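6-phospho-alpha-glucosidase (Merdibacter massiliensis, PDB 6VC6) probably hydrolyses 6-phosphorylated alpha-glucosides, releasing glucose 6-phosphate, with bound NAD and a manganese(II) ion, as in other family 4 glycosyl hydrolases. Local coordinates at residues A[156-161]-A[394-399]; A[340-345]-A[359-364]. All coordinates share one frame; numbering follows the deposited sequence.

Contact 1 joins helices more than 200 residues apart in sequence, contact 2 neighbouring strands of the mixed sheet. Contact 1 sets helix 149-159 against helix 378-400, while contact 2 pairs strands 336-343 and 356-364 of the nine-stranded mixed sheet. Along the chain the order is 156-161, 340-345, 359-364, 394-399, which places both halves of contact 2 between those of contact 1. The centres of the two contacts lie about 20 Å apart, yet Arg157 CD packs 4.2 Å from Lys343 CD. Contact 1 fastens helix 378-400 to the Rossmann-like part of the fold, while contact 2 lies within the sheet that this part shares through its parallel strands.

Contact 1 (A[156-161]-A[394-399]); sequences LRREFP and LVDAYY
Val395 lays CG2 over one face of the Arg158 guanidinium, 3.2 Å above its plane and displaced toward the rim. The arginine reaches this methyl because its chain is extended from CG to NE. Next comes Asp396, whose OD1 lies near the guanidinium plane and receives NH1 in a salt bridge; the modelled length of 2.4 Å between Arg158 NH1 and Asp396 OD1 is too short to be taken literally. A second, weak bond joins Arg158 NH2 to the same oxygen, the carboxylate being turned 66° from the guanidinium, while OD2 pairs with Lys405. A leucine in place of Arg158 would probably leave Asp396 OD1 without its cationic mate and strip Val395 CG2 of its flat cover. Helix 149-159 is the connection of a beta-alpha-beta crossover between strands 141-144 and 166-169, so helix 378-400 here docks on the Rossmann-like part of the fold. At Tyr398 the link is indirect: one water lies 2.6 Å from Glu159 OE1 and 3.1 Å from Tyr398 OH. Tyr399 runs its ring past Arg158, with CE2 3.8 Å from Arg158 CD. Tyr399 OH is hydrogen-bonded to Ala155 O and lies 3.1 Å from Glu159 OE1, the carboxylate and ring planes only 5° apart. A bend at chi2 (72°) brings the Glu159 carboxylate round to the ring's edge, its OE2 bonded to His131.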
loop_
_atom_site.group_PDB
_atom_site.type_symbol
_atom_site.label_atom_id
_atom_site.label_comp_id
_atom_site.label_asym_id
_atom_site.label_seq_id
_atom_site.Cartn_x
_atom_site.Cartn_y
_atom_site.Cartn_z
ATOM N N LEU A 156 -3.306 -12.555 6.239
ATOM C CA LEU A 156 -4.717 -12.758 5.926
ATOM C C LEU A 156 -4.936 -14.034 5.123
ATOM O O LEU A 156 -6.024 -14.620 5.179
ATOM C CB LEU A 156 -5.267 -11.549 5.169
ATOM C CG LEU A 156 -5.328 -10.241 5.961
ATOM C CD1 LEU A 156 -6.041 -9.157 5.168
ATOM C CD2 LEU A 156 -5.999 -10.454 7.312
ATOM N N ARG A 157 -3.924 -14.474 4.372
ATOM C CA ARG A 157 -4.026 -15.746 3.664
ATOM C C ARG A 157 -4.182 -16.905 4.641
ATOM O O ARG A 157 -4.945 -17.844 4.387
ATOM C CB ARG A 157 -2.795 -15.951 2.779
ATOM C CG ARG A 157 -2.741 -17.303 2.085
ATOM C CD ARG A 157 -1.383 -17.545 1.442
ATOM N NE ARG A 157 -0.339 -17.809 2.430
ATOM C CZ ARG A 157 -0.138 -18.990 3.006
ATOM N NH1 ARG A 157 -0.912 -20.023 2.699
ATOM N NH2 ARG A 157 0.837 -19.142 3.893
ATOM N N ARG A 158 -3.474 -16.849 5.770
ATOM C CA ARG A 158 -3.561 -17.918 6.758
ATOM C C ARG A 158 -4.822 -17.803 7.606
ATOM O O ARG A 158 -5.464 -18.815 7.907
ATOM C CB ARG A 158 -2.324 -17.905 7.657
ATOM C CG ARG A 158 -1.000 -18.014 6.917
ATOM C CD ARG A 158 0.121 -18.357 7.884
ATOM N NE ARG A 158 1.443 -18.136 7.306
ATOM C CZ ARG A 158 2.582 -18.346 7.957
ATOM N NH1 ARG A 158 2.561 -18.780 9.210
ATOM N NH2 ARG A 158 3.745 -18.118 7.358
ATOM N N GLU A 159 -5.190 -16.582 8.001
ATOM C CA GLU A 159 -6.319 -16.409 8.911
ATOM C C GLU A 159 -7.647 -16.669 8.211
ATOM O O GLU A 159 -8.571 -17.229 8.812
ATOM C CB GLU A 159 -6.298 -15.006 9.513
ATOM C CG GLU A 159 -7.360 -14.773 10.577
ATOM C CD GLU A 159 -7.058 -15.497 11.874
ATOM O OE1 GLU A 159 -5.866 -15.622 12.224
ATOM O OE2 GLU A 159 -8.014 -15.939 12.545
ATOM N N PHE A 160 -7.765 -16.273 6.946
ATOM C CA PHE A 160 -9.005 -16.409 6.182
ATOM C C PHE A 160 -8.717 -17.155 4.885
ATOM O O PHE A 160 -8.724 -16.568 3.797
ATOM C CB PHE A 160 -9.627 -15.040 5.909
ATOM C CG PHE A 160 -9.785 -14.194 7.140
ATOM C CD1 PHE A 160 -10.864 -14.378 7.990
ATOM C CD2 PHE A 160 -8.852 -13.217 7.452
ATOM C CE1 PHE A 160 -11.012 -13.603 9.125
ATOM C CE2 PHE A 160 -8.995 -12.438 8.586
ATOM C CZ PHE A 160 -10.076 -12.633 9.425
ATOM N N PRO A 161 -8.468 -18.465 4.966
ATOM C CA PRO A 161 -8.114 -19.210 3.748
ATOM C C PRO A 161 -9.278 -19.394 2.792
ATOM O O PRO A 161 -9.050 -19.555 1.586
ATOM C CB PRO A 161 -7.614 -20.553 4.296
ATOM C CG PRO A 161 -8.347 -20.717 5.584
ATOM C CD PRO A 161 -8.502 -19.332 6.158
ATOM N N LEU A 394 8.122 -13.873 9.482
ATOM C CA LEU A 394 7.630 -12.851 10.400
ATOM C C LEU A 394 6.227 -13.185 10.896
ATOM O O LEU A 394 5.965 -13.165 12.105
ATOM C CB LEU A 394 7.648 -11.481 9.724
ATOM C CG LEU A 394 7.229 -10.322 10.630
ATOM C CD1 LEU A 394 8.286 -10.064 11.696
ATOM C CD2 LEU A 394 6.961 -9.068 9.817
ATOM N N VAL A 395 5.307 -13.490 9.978
ATOM C CA VAL A 395 3.966 -13.873 10.398
ATOM C C VAL A 395 3.967 -15.251 11.048
ATOM O O VAL A 395 3.004 -15.606 11.739
ATOM C CB VAL A 395 2.981 -13.817 9.214
ATOM C CG1 VAL A 395 3.185 -12.537 8.418
ATOM C CG2 VAL A 395 3.146 -15.030 8.331
ATOM N N ASP A 396 5.023 -16.042 10.839
ATOM C CA ASP A 396 5.222 -17.236 11.654
ATOM C C ASP A 396 5.385 -16.863 13.121
ATOM O O ASP A 396 4.809 -17.508 14.005
ATOM C CB ASP A 396 6.444 -18.014 11.167
ATOM C CG ASP A 396 6.104 -19.043 10.111
ATOM O OD1 ASP A 396 4.919 -19.141 9.730
ATOM O OD2 ASP A 396 7.025 -19.755 9.661
ATOM N N ALA A 397 6.170 -15.817 13.396
ATOM C CA ALA A 397 6.345 -15.353 14.768
ATOM C C ALA A 397 5.043 -14.824 15.349
ATOM O O ALA A 397 4.810 -14.945 16.558
ATOM C CB ALA A 397 7.426 -14.275 14.823
ATOM N N TYR A 398 4.188 -14.232 14.513
ATOM C CA TYR A 398 2.897 -13.750 14.994
ATOM C C TYR A 398 2.010 -14.909 15.431
ATOM O O TYR A 398 1.379 -14.856 16.493
ATOM C CB TYR A 398 2.205 -12.926 13.907
ATOM C CG TYR A 398 0.720 -12.753 14.137
ATOM C CD1 TYR A 398 0.245 -11.826 15.054
ATOM C CD2 TYR A 398 -0.206 -13.521 13.441
ATOM C CE1 TYR A 398 -1.110 -11.665 15.272
ATOM C CE2 TYR A 398 -1.562 -13.368 13.652
ATOM C CZ TYR A 398 -2.008 -12.437 14.568
ATOM O OH TYR A 398 -3.359 -12.280 14.781
ATOM N N TYR A 399 1.951 -15.969 14.624
ATOM C CA TYR A 399 1.065 -17.088 14.923
ATOM C C TYR A 399 1.615 -17.987 16.022
ATOM O O TYR A 399 0.837 -18.549 16.802
ATOM C CB TYR A 399 0.812 -17.911 13.658
ATOM C CG TYR A 399 -0.297 -17.369 12.788
ATOM C CD1 TYR A 399 -1.628 -17.528 13.147
ATOM C CD2 TYR A 399 -0.011 -16.696 11.606
ATOM C CE1 TYR A 399 -2.646 -17.032 12.354
ATOM C CE2 TYR A 399 -1.022 -16.198 10.807
ATOM C CZ TYR A 399 -2.337 -16.369 11.186
ATOM O OH TYR A 399 -3.344 -15.874 10.393
HETATM O O HOH W 1 -4.912 -14.959 14.554
#

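Contact 2 (A[340-345]-A[359-364])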
loop_
_atom_site.group_PDB
_atom_site.type_symbol
_atom_site.label_atom_id
_atom_site.label_comp_id
_atom_site.label_asym_id
_atom_site.label_seq_id
_atom_site.Cartn_x
_atom_site.Cartn_y
_atom_site.Cartn_z
ATOM N N VAL A 340 -2.484 -6.125 -8.849
ATOM C CA VAL A 340 -2.930 -6.347 -7.481
ATOM C C VAL A 340 -2.152 -7.515 -6.886
ATOM O O VAL A 340 -1.369 -8.184 -7.562
ATOM C CB VAL A 340 -4.448 -6.610 -7.396
ATOM C CG1 VAL A 340 -5.226 -5.433 -7.965
ATOM C CG2 VAL A 340 -4.805 -7.895 -8.127
ATOM N N ILE A 341 -2.386 -7.754 -5.598
ATOM C CA ILE A 341 -1.693 -8.788 -4.838
ATOM C C ILE A 341 -2.576 -10.025 -4.780
ATOM O O ILE A 341 -3.737 -9.949 -4.357
ATOM C CB ILE A 341 -1.339 -8.292 -3.425
ATOM C CG1 ILE A 341 -0.375 -7.108 -3.508
ATOM C CG2 ILE A 341 -0.744 -9.419 -2.596
ATOM C CD1 ILE A 341 -0.185 -6.381 -2.197
ATOM N N VAL A 342 -2.031 -11.169 -5.204
ATOM C CA VAL A 342 -2.786 -12.412 -5.294
ATOM C C VAL A 342 -1.909 -13.579 -4.862
ATOM O O VAL A 342 -0.679 -13.499 -4.856
ATOM C CB VAL A 342 -3.320 -12.670 -6.722
ATOM C CG1 VAL A 342 -4.408 -11.676 -7.077
ATOM C CG2 VAL A 342 -2.183 -12.607 -7.732
ATOM N N LYS A 343 -2.567 -14.679 -4.504
ATOM C CA LYS A 343 -1.860 -15.923 -4.235
ATOM C C LYS A 343 -1.271 -16.476 -5.526
ATOM O O LYS A 343 -1.930 -16.497 -6.570
ATOM C CB LYS A 343 -2.804 -16.944 -3.597
ATOM C CG LYS A 343 -2.134 -18.242 -3.178
ATOM C CD LYS A 343 -2.997 -19.016 -2.192
ATOM C CE LYS A 343 -3.880 -20.027 -2.904
ATOM N NZ LYS A 343 -5.266 -20.043 -2.356
ATOM N N ASN A 344 -0.018 -16.923 -5.453
ATOM C CA ASN A 344 0.730 -17.323 -6.639
ATOM C C ASN A 344 0.140 -18.571 -7.289
ATOM O O ASN A 344 -0.532 -18.478 -8.321
ATOM C CB ASN A 344 2.199 -17.554 -6.280
ATOM C CG ASN A 344 3.045 -17.909 -7.485
ATOM O OD1 ASN A 344 2.795 -17.438 -8.594
ATOM N ND2 ASN A 344 4.060 -18.738 -7.271
ATOM N N GLU A 345 0.399 -19.734 -6.691
ATOM C CA GLU A 345 -0.090 -21.029 -7.168
ATOM C C GLU A 345 0.145 -21.203 -8.671
ATOM O O GLU A 345 -0.774 -21.460 -9.451
ATOM C CB GLU A 345 -1.568 -21.225 -6.820
ATOM C CG GLU A 345 -1.948 -22.684 -6.588
ATOM C CD GLU A 345 -3.407 -22.867 -6.218
ATOM O OE1 GLU A 345 -3.933 -22.045 -5.439
ATOM O OE2 GLU A 345 -4.026 -23.837 -6.703
ATOM N N LEU A 359 0.807 -9.068 -9.461
ATOM C CA LEU A 359 0.749 -9.361 -10.887
ATOM C C LEU A 359 -0.402 -8.600 -11.532
ATOM O O LEU A 359 -1.295 -8.083 -10.856
ATOM C CB LEU A 359 0.578 -10.861 -11.146
ATOM C CG LEU A 359 1.621 -11.825 -10.583
ATOM C CD1 LEU A 359 1.048 -13.222 -10.545
ATOM C CD2 LEU A 359 2.895 -11.783 -11.408
ATOM N N VAL A 360 -0.372 -8.552 -12.865
ATOM C CA VAL A 360 -1.492 -8.019 -13.632
ATOM C C VAL A 360 -2.636 -9.024 -13.607
ATOM O O VAL A 360 -2.430 -10.227 -13.816
ATOM C CB VAL A 360 -1.059 -7.709 -15.072
ATOM C CG1 VAL A 360 -2.242 -7.220 -15.896
ATOM C CG2 VAL A 360 0.067 -6.687 -15.085
ATOM N N CYS A 361 -3.849 -8.538 -13.347
ATOM C CA CYS A 361 -5.019 -9.399 -13.262
ATOM C C CYS A 361 -6.226 -8.701 -13.871
ATOM O O CYS A 361 -6.325 -7.472 -13.854
ATOM C CB CYS A 361 -5.349 -9.777 -11.808
ATOM S SG CYS A 361 -3.971 -10.416 -10.831
ATOM N N GLU A 362 -7.144 -9.501 -14.409
ATOM C CA GLU A 362 -8.483 -9.018 -14.710
ATOM C C GLU A 362 -9.312 -9.033 -13.434
ATOM O O GLU A 362 -9.169 -9.929 -12.598
ATOM C CB GLU A 362 -9.153 -9.882 -15.778
ATOM C CG GLU A 362 -8.776 -9.541 -17.213
ATOM C CD GLU A 362 -9.572 -10.351 -18.222
ATOM O OE1 GLU A 362 -10.576 -10.976 -17.821
ATOM O OE2 GLU A 362 -9.193 -10.376 -19.411
ATOM N N LEU A 363 -10.182 -8.035 -13.279
ATOM C CA LEU A 363 -10.922 -7.845 -12.037
ATOM C C LEU A 363 -12.412 -7.774 -12.326
ATOM O O LEU A 363 -12.868 -6.866 -13.028
ATOM C CB LEU A 363 -10.456 -6.579 -11.312
ATOM C CG LEU A 363 -9.831 -6.812 -9.936
ATOM C CD1 LEU A 363 -9.495 -5.490 -9.270
ATOM C CD2 LEU A 363 -10.759 -7.640 -9.061
ATOM N N GLY A 364 -13.166 -8.722 -11.775
ATOM C CA GLY A 364 -14.609 -8.730 -11.906
ATOM C C GLY A 364 -15.307 -9.016 -10.592
ATOM O O GLY A 364 -14.711 -8.857 -9.522
#
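Val340 and Leu359 form an antiparallel hydrogen-bonded pair in a beta hairpin that extends the Rossmann-like sheet beyond its parallel strands. Val340 N gives its hydrogen to Leu359 O at 3.0 Å, and Leu359 N returns one of equal length to Val340 O. The pairing continues on both sides through the backbones of Val342 with Val357 and Cys361 with Phe338. The short segments are strongly twisted against each other, their directions 88° apart. Cys361 lies against the valines of segment 340-345. Its CB lies 4.2 Å from Val340 CG2; from there the sulfur turns to stand beside the backbone N (chi1 -50°), which brings SG over the first strand. At this tip SG meets Val340 CG2 at 3.8 Å and both methyls of Val342, CG1 the nearer at 4.0 Å. Pro368, on the neighbouring strand 367-370, touches all three side chains and adds to this apolar cluster. The other branch of Val340 points elsewhere, CG1 coming 4.5 Å from Leu363 CD1, and Leu167 of strand 166-169 touches both residues. Toward the loop end, Val342 uses its second methyl, CG2, to meet Leu359 CD1 at 4.3 Å.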